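Local coordinates for vanadium-dependent bromoperoxidase (Corallina officinalis, PDB 1QHB), which catalyses the bromination of organic substrates with bromide and hydrogen peroxide, using a bound vanadate cofactor, at residues Pro146-Thr151 and His402-Pro407; His478-Ser483 and Gly549-Ser554. All coordinates share one frame; numbering follows the deposited sequence.

Overall arrangement
Following the chain from the N terminus, the loop ahead of helix 153-167 is met first, and interaction 1 joins it to the linker between helices 376-402 and 407-422, closing a long loop of 250 residues. Interaction 2 opens only after that closure: it returns 549-554, at the start of helix 553-574, to 478-483, ahead of helix 484-499, across 65 residues. The two are therefore in series and neither encloses the other. In space their centres lie about 9 Å apart, and R406 bridges them, its NH1 2.8 Å from V550 O and its NE 2.8 Å from H478 O. Both contacts reach the same phosphate ion in the vanadate site.

Interaction 1 of 2, residues Pro146-Thr151 and His402-Pro407; sequences PAPVLT and HRRLRP. With PO4 (phosphate ion), chain G.
A buried contact between two irregular segments, centred on the arginine R404 lying against A147 and P148, joins the loop ahead of helix 153-167 to the linker between helices 376-402 and 407-422. R404 puts CG anti to its backbone N (chi1 -175°) and runs extended to NE, which brings its guanidinium across to the other loop. One face of that group is covered by A147 CB and by P148, whose CD stands 3.5 Å from R404 NH1; the two side chains cross at about a right angle. No direct hydrogen bond spans the segments; the R404 guanidinium is satisfied by S554, D555 and E158. At one end a water links the loops, 3.0 Å from A147 N, whose N-H it accepts, and 2.8 Å from H402 ND1; the strongest polar partner of H402 is Q397. At the other, L150 CD2 and L405 CD2 meet tip to tip at 4.4 Å, beside helix 407-422. R406, at the N-cap of that helix, instead carries the linker into the anion site. Its chain bends at chi2 (-88°), and PO4 O1 lies in the guanidinium plane, bonded by R406 NH1 at 2.8 Å and by R406 NH2 at 3.1 Å. R406 belongs to the vanadate site of this haloperoxidase, and its two-nitrogen grip on phosphate, probably from the crystallisation liquor, is consistent with how that site would hold its oxyanion.

Interaction 2 of 2, residues His478-Ser483 and Gly549-Ser554; sequences HPSYGS and GVHYFS. With PO4 (phosphate ion), chain G.
H551 and S483 meet beside the phosphate that occupies the vanadate site. S483 CB lies over one face of the imidazole, 3.6 Å from the H551 ring centroid and 24° off its normal, a CH-pi contact displaced toward the rim. H551 NE2 donates to PO4 O4 at 3.1 Å with an angle of 156°, and more weakly to O1; the phosphorus lies near the ring plane. S483 OG, anti to its backbone N (chi1 160°), adds a bond to PO4 O2 at 3.1 Å. H478, an active-site residue by similarity to related enzymes, approaches with its ring edge, CE1 being 3.4 Å from PO4 O3, while its ND1 is hydrogen-bonded to K398. R545, R406, K398, H485 and the backbone N of G484 complete the anion's shell. In the second shell D555 OD2 is hydrogen-bonded to both H551 ND1 and S480 OG, so one carboxylate fixes the imidazole's rotation and ties it to the facing segment. An alanine in place of H551 would probably leave PO4 O4 without this donor, D555 without its imidazole partner and S483 CB without the ring face it packs on. Farther out, S480 OG sits 3.4 Å from Y552 CE1, and Y481 turns its ring edge to S554 O, with Y481 CE1 at 3.8 Å. Around these, S483 caps helix 484-499, a Schellman motif at G549 ends helix 530-548, Y552 stands at the N-cap position of helix 553-574 and packs on helix 153-167, and H478 rests on helix 376-402.

Interaction 1 of 2, residues Pro146-Thr151 and His402-Pro407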
ATOM      1  N   PRO A 146     -24.041  11.401 -32.083  1.00 12.16           N
ATOM      2  CA  PRO A 146     -23.773  11.438 -33.503  1.00 11.21           C
ATOM      3  C   PRO A 146     -24.434  12.638 -34.182  1.00 12.89           C
ATOM      4  O   PRO A 146     -25.610  12.877 -33.935  1.00  7.71           O
ATOM      5  CB  PRO A 146     -24.412  10.169 -34.049  1.00 10.50           C
ATOM      6  CG  PRO A 146     -24.645   9.244 -32.878  1.00 11.12           C
ATOM      7  CD  PRO A 146     -24.619  10.085 -31.636  1.00  9.86           C
ATOM      8  N   ALA A 147     -23.727  13.304 -35.102  1.00 11.82           N
ATOM      9  CA  ALA A 147     -24.339  14.378 -35.889  1.00 11.84           C
ATOM     10  C   ALA A 147     -25.271  13.877 -36.979  1.00 12.63           C
ATOM     11  O   ALA A 147     -25.200  12.742 -37.408  1.00 13.27           O
ATOM     12  CB  ALA A 147     -23.244  15.214 -36.551  1.00  7.33           C
ATOM     13  N   PRO A 148     -26.229  14.711 -37.399  1.00 14.31           N
ATOM     14  CA  PRO A 148     -27.146  14.409 -38.493  1.00 13.02           C
ATOM     15  C   PRO A 148     -26.370  13.992 -39.751  1.00 14.11           C
ATOM     16  O   PRO A 148     -25.305  14.557 -39.969  1.00 11.15           O
ATOM     17  CB  PRO A 148     -27.829  15.756 -38.783  1.00 10.15           C
ATOM     18  CG  PRO A 148     -27.727  16.501 -37.509  1.00 12.37           C
ATOM     19  CD  PRO A 148     -26.387  16.118 -36.896  1.00 10.81           C
ATOM     20  N   VAL A 149     -26.856  13.050 -40.542  1.00 13.63           N
ATOM     21  CA  VAL A 149     -26.178  12.633 -41.760  1.00 14.42           C
ATOM     22  C   VAL A 149     -26.702  13.444 -42.944  1.00 15.23           C
ATOM     23  O   VAL A 149     -27.809  14.022 -42.909  1.00 14.14           O
ATOM     24  CB  VAL A 149     -26.264  11.131 -42.086  1.00 15.42           C
ATOM     25  CG1 VAL A 149     -25.527  10.328 -40.999  1.00 12.16           C
ATOM     26  CG2 VAL A 149     -27.687  10.624 -42.172  1.00  6.45           C
ATOM     27  N   LEU A 150     -25.909  13.482 -44.016  1.00 13.01           N
ATOM     28  CA  LEU A 150     -26.166  14.288 -45.184  1.00 17.00           C
ATOM     29  C   LEU A 150     -27.479  14.001 -45.861  1.00 18.31           C
ATOM     30  O   LEU A 150     -28.085  14.910 -46.448  1.00 22.22           O
ATOM     31  CB  LEU A 150     -25.077  14.154 -46.245  1.00 16.67           C
ATOM     32  CG  LEU A 150     -23.760  14.901 -46.134  1.00 24.13           C
ATOM     33  CD1 LEU A 150     -22.890  14.560 -47.345  1.00 21.45           C
ATOM     34  CD2 LEU A 150     -23.975  16.399 -46.048  1.00 20.23           C
ATOM     35  N   THR A 151     -27.970  12.781 -45.762  1.00 17.87           N
ATOM     36  CA  THR A 151     -29.212  12.371 -46.399  1.00 15.26           C
ATOM     37  C   THR A 151     -30.365  12.404 -45.448  1.00 19.13           C
ATOM     38  O   THR A 151     -31.409  11.779 -45.751  1.00 22.63           O
ATOM     39  CB  THR A 151     -28.997  10.919 -46.915  1.00 23.37           C
ATOM     40  OG1 THR A 151     -28.517  10.159 -45.774  1.00 25.22           O
ATOM     41  CG2 THR A 151     -27.866  10.856 -47.972  1.00 16.22           C
ATOM     42  N   HIS A 402     -16.004  13.343 -34.437  1.00  8.99           N
ATOM     43  CA  HIS A 402     -16.902  13.486 -35.563  1.00  9.94           C
ATOM     44  C   HIS A 402     -16.380  14.127 -36.821  1.00  9.99           C
ATOM     45  O   HIS A 402     -16.909  13.751 -37.846  1.00 10.74           O
ATOM     46  CB  HIS A 402     -18.131  14.319 -35.136  1.00  8.76           C
ATOM     47  CG  HIS A 402     -18.709  13.849 -33.825  1.00 10.39           C
ATOM     48  ND1 HIS A 402     -19.629  12.834 -33.828  1.00 11.56           N
ATOM     49  CD2 HIS A 402     -18.500  14.213 -32.531  1.00  9.00           C
ATOM     50  CE1 HIS A 402     -19.985  12.574 -32.566  1.00  7.10           C
ATOM     51  NE2 HIS A 402     -19.326  13.399 -31.783  1.00  7.59           N
ATOM     52  N   ARG A 403     -15.472  15.090 -36.799  1.00  7.91           N
ATOM     53  CA  ARG A 403     -14.987  15.745 -37.985  1.00 10.08           C
ATOM     54  C   ARG A 403     -16.126  16.077 -38.970  1.00 12.17           C
ATOM     55  O   ARG A 403     -15.977  15.788 -40.146  1.00 12.42           O
ATOM     56  CB  ARG A 403     -13.906  14.859 -38.651  1.00  5.95           C
ATOM     57  CG  ARG A 403     -12.588  14.881 -37.824  1.00 10.19           C
ATOM     58  CD  ARG A 403     -11.588  13.880 -38.335  1.00  8.97           C
ATOM     59  NE  ARG A 403     -11.975  12.440 -38.328  1.00 11.49           N
ATOM     60  CZ  ARG A 403     -11.677  11.582 -37.368  1.00 19.93           C
ATOM     61  NH1 ARG A 403     -11.031  11.937 -36.263  1.00 10.80           N
ATOM     62  NH2 ARG A 403     -11.963  10.285 -37.430  1.00  9.53           N
ATOM     63  N   ARG A 404     -17.178  16.762 -38.526  1.00 12.03           N
ATOM     64  CA  ARG A 404     -18.289  17.179 -39.366  1.00  9.48           C
ATOM     65  C   ARG A 404     -17.934  18.356 -40.275  1.00 12.22           C
ATOM     66  O   ARG A 404     -17.245  19.316 -39.847  1.00 10.12           O
ATOM     67  CB  ARG A 404     -19.529  17.500 -38.553  1.00  7.33           C
ATOM     68  CG  ARG A 404     -20.762  17.822 -39.425  1.00 10.54           C
ATOM     69  CD  ARG A 404     -21.919  18.288 -38.560  1.00  7.58           C
ATOM     70  NE  ARG A 404     -23.187  18.277 -39.318  1.00  9.40           N
ATOM     71  CZ  ARG A 404     -24.338  18.631 -38.762  1.00 12.28           C
ATOM     72  NH1 ARG A 404     -24.464  18.995 -37.471  1.00  6.29           N
ATOM     73  NH2 ARG A 404     -25.438  18.617 -39.484  1.00 10.06           N
ATOM     74  N   LEU A 405     -18.375  18.248 -41.544  1.00 11.28           N
ATOM     75  CA  LEU A 405     -18.065  19.310 -42.489  1.00 12.99           C
ATOM     76  C   LEU A 405     -18.860  20.570 -42.110  1.00 11.63           C
ATOM     77  O   LEU A 405     -20.009  20.499 -41.661  1.00 11.70           O
ATOM     78  CB  LEU A 405     -18.321  18.952 -43.960  1.00  9.49           C
ATOM     79  CG  LEU A 405     -19.744  19.066 -44.503  1.00 13.75           C
ATOM     80  CD1 LEU A 405     -19.677  18.563 -45.941  1.00 12.27           C
ATOM     81  CD2 LEU A 405     -20.734  18.245 -43.673  1.00  6.27           C
ATOM     82  N   ARG A 406     -18.227  21.700 -42.364  1.00  8.88           N
ATOM     83  CA  ARG A 406     -18.925  22.963 -42.053  1.00  9.76           C
ATOM     84  C   ARG A 406     -20.016  23.176 -43.095  1.00 10.82           C
ATOM     85  O   ARG A 406     -19.986  22.614 -44.190  1.00 11.81           O
ATOM     86  CB  ARG A 406     -17.903  24.100 -42.044  1.00  9.61           C
ATOM     87  CG  ARG A 406     -16.920  24.050 -40.860  1.00  8.88           C
ATOM     88  CD  ARG A 406     -17.526  24.807 -39.666  1.00 13.17           C
ATOM     89  NE  ARG A 406     -16.509  24.911 -38.607  1.00 13.95           N
ATOM     90  CZ  ARG A 406     -16.565  25.741 -37.593  1.00 14.93           C
ATOM     91  NH1 ARG A 406     -17.574  26.588 -37.434  1.00 10.61           N
ATOM     92  NH2 ARG A 406     -15.602  25.770 -36.693  1.00  8.15           N
ATOM     93  N   PRO A 407     -21.021  23.984 -42.777  1.00  9.92           N
ATOM     94  CA  PRO A 407     -22.127  24.322 -43.677  1.00  9.74           C
ATOM     95  C   PRO A 407     -21.712  24.819 -45.038  1.00 14.03           C
ATOM     96  O   PRO A 407     -22.316  24.487 -46.062  1.00 10.84           O
ATOM     97  CB  PRO A 407     -22.908  25.405 -42.912  1.00  9.00           C
ATOM     98  CG  PRO A 407     -22.590  25.110 -41.473  1.00  7.94           C
ATOM     99  CD  PRO A 407     -21.147  24.661 -41.447  1.00  8.15           C
TER
HETATM  100  P   PO4 G3000     -16.780  27.977 -33.617  1.00 11.64           P
HETATM  101  O1  PO4 G3000     -16.962  28.080 -35.090  1.00 14.53           O
HETATM  102  O2  PO4 G3000     -17.914  28.596 -32.873  1.00 15.34           O
HETATM  103  O3  PO4 G3000     -15.512  28.625 -33.242  1.00 17.49           O
HETATM  104  O4  PO4 G3000     -16.739  26.500 -33.302  1.00 15.84           O
HETATM  105  O   HOH W   1     -21.117  12.218 -36.160  1.00 12.49           O

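Interaction 2 of 2, residues His478-Ser483 and Gly549-Ser554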
ATOM      1  N   HIS A 478     -11.479  24.580 -38.235  1.00 13.16           N
ATOM      2  CA  HIS A 478     -11.733  23.408 -37.396  1.00 12.12           C
ATOM      3  C   HIS A 478     -13.177  22.971 -37.674  1.00 13.15           C
ATOM      4  O   HIS A 478     -14.053  23.737 -38.071  1.00 12.64           O
ATOM      5  CB  HIS A 478     -11.404  23.637 -35.941  1.00  8.69           C
ATOM      6  CG  HIS A 478     -11.954  24.888 -35.318  1.00  9.41           C
ATOM      7  ND1 HIS A 478     -13.231  25.003 -34.803  1.00  9.83           N
ATOM      8  CD2 HIS A 478     -11.322  26.106 -35.169  1.00  8.46           C
ATOM      9  CE1 HIS A 478     -13.346  26.243 -34.339  1.00  9.66           C
ATOM     10  NE2 HIS A 478     -12.224  26.933 -34.553  1.00  5.58           N
ATOM     11  N   PRO A 479     -13.425  21.674 -37.534  1.00 11.74           N
ATOM     12  CA  PRO A 479     -14.681  21.054 -37.814  1.00  9.18           C
ATOM     13  C   PRO A 479     -15.889  21.663 -37.133  1.00 10.25           C
ATOM     14  O   PRO A 479     -15.804  22.454 -36.175  1.00  8.24           O
ATOM     15  CB  PRO A 479     -14.480  19.579 -37.415  1.00  9.71           C
ATOM     16  CG  PRO A 479     -12.993  19.395 -37.651  1.00  9.36           C
ATOM     17  CD  PRO A 479     -12.420  20.669 -37.021  1.00 11.07           C
ATOM     18  N   SER A 480     -17.049  21.310 -37.713  1.00  8.41           N
ATOM     19  CA  SER A 480     -18.288  21.917 -37.245  1.00  9.69           C
ATOM     20  C   SER A 480     -18.927  21.403 -35.990  1.00 11.57           C
ATOM     21  O   SER A 480     -19.743  22.155 -35.429  1.00 12.39           O
ATOM     22  CB  SER A 480     -19.264  21.706 -38.440  1.00 10.35           C
ATOM     23  OG  SER A 480     -20.304  22.681 -38.358  1.00 12.83           O
ATOM     24  N   TYR A 481     -18.674  20.168 -35.538  1.00 11.83           N
ATOM     25  CA  TYR A 481     -19.470  19.658 -34.406  1.00 11.48           C
ATOM     26  C   TYR A 481     -18.630  19.163 -33.257  1.00 10.36           C
ATOM     27  O   TYR A 481     -17.897  18.206 -33.455  1.00 10.02           O
ATOM     28  CB  TYR A 481     -20.252  18.499 -35.043  1.00  8.65           C
ATOM     29  CG  TYR A 481     -21.236  17.783 -34.157  1.00  9.21           C
ATOM     30  CD1 TYR A 481     -22.506  18.312 -33.998  1.00  6.99           C
ATOM     31  CD2 TYR A 481     -20.932  16.584 -33.517  1.00  9.78           C
ATOM     32  CE1 TYR A 481     -23.441  17.689 -33.214  1.00 10.19           C
ATOM     33  CE2 TYR A 481     -21.866  15.943 -32.692  1.00  8.58           C
ATOM     34  CZ  TYR A 481     -23.094  16.507 -32.562  1.00  9.52           C
ATOM     35  OH  TYR A 481     -24.065  15.929 -31.785  1.00 11.92           O
ATOM     36  N   GLY A 482     -18.677  19.789 -32.103  1.00  8.25           N
ATOM     37  CA  GLY A 482     -19.526  20.891 -31.801  1.00  7.47           C
ATOM     38  C   GLY A 482     -18.915  22.254 -32.030  1.00  9.13           C
ATOM     39  O   GLY A 482     -18.059  22.415 -32.891  1.00 10.40           O
ATOM     40  N   SER A 483     -19.330  23.237 -31.240  1.00 10.19           N
ATOM     41  CA  SER A 483     -18.935  24.622 -31.484  1.00  8.07           C
ATOM     42  C   SER A 483     -18.224  25.203 -30.296  1.00  9.36           C
ATOM     43  O   SER A 483     -18.689  25.068 -29.150  1.00  9.38           O
ATOM     44  CB  SER A 483     -20.263  25.408 -31.791  1.00 10.55           C
ATOM     45  OG  SER A 483     -20.091  26.822 -31.588  1.00 11.72           O
ATOM     46  N   GLY A 549     -23.321  31.620 -41.053  1.00  7.97           N
ATOM     47  CA  GLY A 549     -23.180  30.515 -42.050  1.00  7.86           C
ATOM     48  C   GLY A 549     -22.169  29.460 -41.607  1.00 11.13           C
ATOM     49  O   GLY A 549     -21.819  28.590 -42.416  1.00 10.35           O
ATOM     50  N   VAL A 550     -21.672  29.507 -40.363  1.00  9.13           N
ATOM     51  CA  VAL A 550     -20.595  28.630 -39.965  1.00 12.51           C
ATOM     52  C   VAL A 550     -20.945  27.473 -39.058  1.00 13.96           C
ATOM     53  O   VAL A 550     -20.031  26.685 -38.701  1.00 14.08           O
ATOM     54  CB  VAL A 550     -19.387  29.413 -39.361  1.00 10.74           C
ATOM     55  CG1 VAL A 550     -18.915  30.458 -40.369  1.00  8.68           C
ATOM     56  CG2 VAL A 550     -19.751  30.085 -38.040  1.00  7.96           C
ATOM     57  N   HIS A 551     -22.198  27.296 -38.695  1.00 11.53           N
ATOM     58  CA  HIS A 551     -22.644  26.166 -37.903  1.00 11.97           C
ATOM     59  C   HIS A 551     -24.072  25.768 -38.288  1.00 13.72           C
ATOM     60  O   HIS A 551     -24.828  26.611 -38.808  1.00 13.39           O
ATOM     61  CB  HIS A 551     -22.687  26.527 -36.392  1.00  8.41           C
ATOM     62  CG  HIS A 551     -21.338  26.226 -35.785  1.00 12.53           C
ATOM     63  ND1 HIS A 551     -20.777  24.974 -35.817  1.00  8.63           N
ATOM     64  CD2 HIS A 551     -20.417  27.043 -35.261  1.00  9.10           C
ATOM     65  CE1 HIS A 551     -19.582  25.045 -35.254  1.00 10.04           C
ATOM     66  NE2 HIS A 551     -19.324  26.282 -34.925  1.00 11.42           N
ATOM     67  N   TYR A 552     -24.468  24.569 -37.912  1.00 11.35           N
ATOM     68  CA  TYR A 552     -25.859  24.156 -38.067  1.00  9.72           C
ATOM     69  C   TYR A 552     -26.572  24.209 -36.738  1.00 11.84           C
ATOM     70  O   TYR A 552     -25.879  24.165 -35.689  1.00 11.48           O
ATOM     71  CB  TYR A 552     -25.916  22.679 -38.477  1.00 10.40           C
ATOM     72  CG  TYR A 552     -24.996  22.272 -39.602  1.00 11.12           C
ATOM     73  CD1 TYR A 552     -23.670  21.918 -39.375  1.00  7.78           C
ATOM     74  CD2 TYR A 552     -25.502  22.220 -40.893  1.00  7.99           C
ATOM     75  CE1 TYR A 552     -22.831  21.520 -40.395  1.00  7.47           C
ATOM     76  CE2 TYR A 552     -24.660  21.789 -41.939  1.00 11.28           C
ATOM     77  CZ  TYR A 552     -23.350  21.461 -41.669  1.00 10.41           C
ATOM     78  OH  TYR A 552     -22.580  21.029 -42.725  1.00 10.15           O
ATOM     79  N   PHE A 553     -27.892  24.163 -36.696  1.00 11.21           N
ATOM     80  CA  PHE A 553     -28.594  24.106 -35.390  1.00 10.39           C
ATOM     81  C   PHE A 553     -28.069  23.052 -34.424  1.00 11.84           C
ATOM     82  O   PHE A 553     -27.857  23.322 -33.230  1.00 11.00           O
ATOM     83  CB  PHE A 553     -30.085  23.855 -35.676  1.00  8.36           C
ATOM     84  CG  PHE A 553     -30.876  23.975 -34.376  1.00  9.89           C
ATOM     85  CD1 PHE A 553     -31.254  25.205 -33.891  1.00  8.32           C
ATOM     86  CD2 PHE A 553     -31.216  22.833 -33.642  1.00  6.42           C
ATOM     87  CE1 PHE A 553     -31.973  25.327 -32.710  1.00  9.19           C
ATOM     88  CE2 PHE A 553     -31.912  22.974 -32.495  1.00 12.34           C
ATOM     89  CZ  PHE A 553     -32.305  24.197 -31.999  1.00  6.56           C
ATOM     90  N   SER A 554     -27.897  21.801 -34.822  1.00  8.46           N
ATOM     91  CA  SER A 554     -27.521  20.665 -33.996  1.00  8.15           C
ATOM     92  C   SER A 554     -26.139  20.821 -33.381  1.00 10.49           C
ATOM     93  O   SER A 554     -25.907  20.406 -32.227  1.00 12.61           O
ATOM     94  CB  SER A 554     -27.576  19.341 -34.788  1.00  6.77           C
ATOM     95  OG  SER A 554     -26.769  19.506 -35.980  1.00 10.29           O
TER
HETATM   96  P   PO4 G3000     -16.780  27.977 -33.617  1.00 11.64           P
HETATM   97  O1  PO4 G3000     -16.962  28.080 -35.090  1.00 14.53           O
HETATM   98  O2  PO4 G3000     -17.914  28.596 -32.873  1.00 15.34           O
HETATM   99  O3  PO4 G3000     -15.512  28.625 -33.242  1.00 17.49           O
HETATM  100  O4  PO4 G3000     -16.739  26.500 -33.302  1.00 15.84           O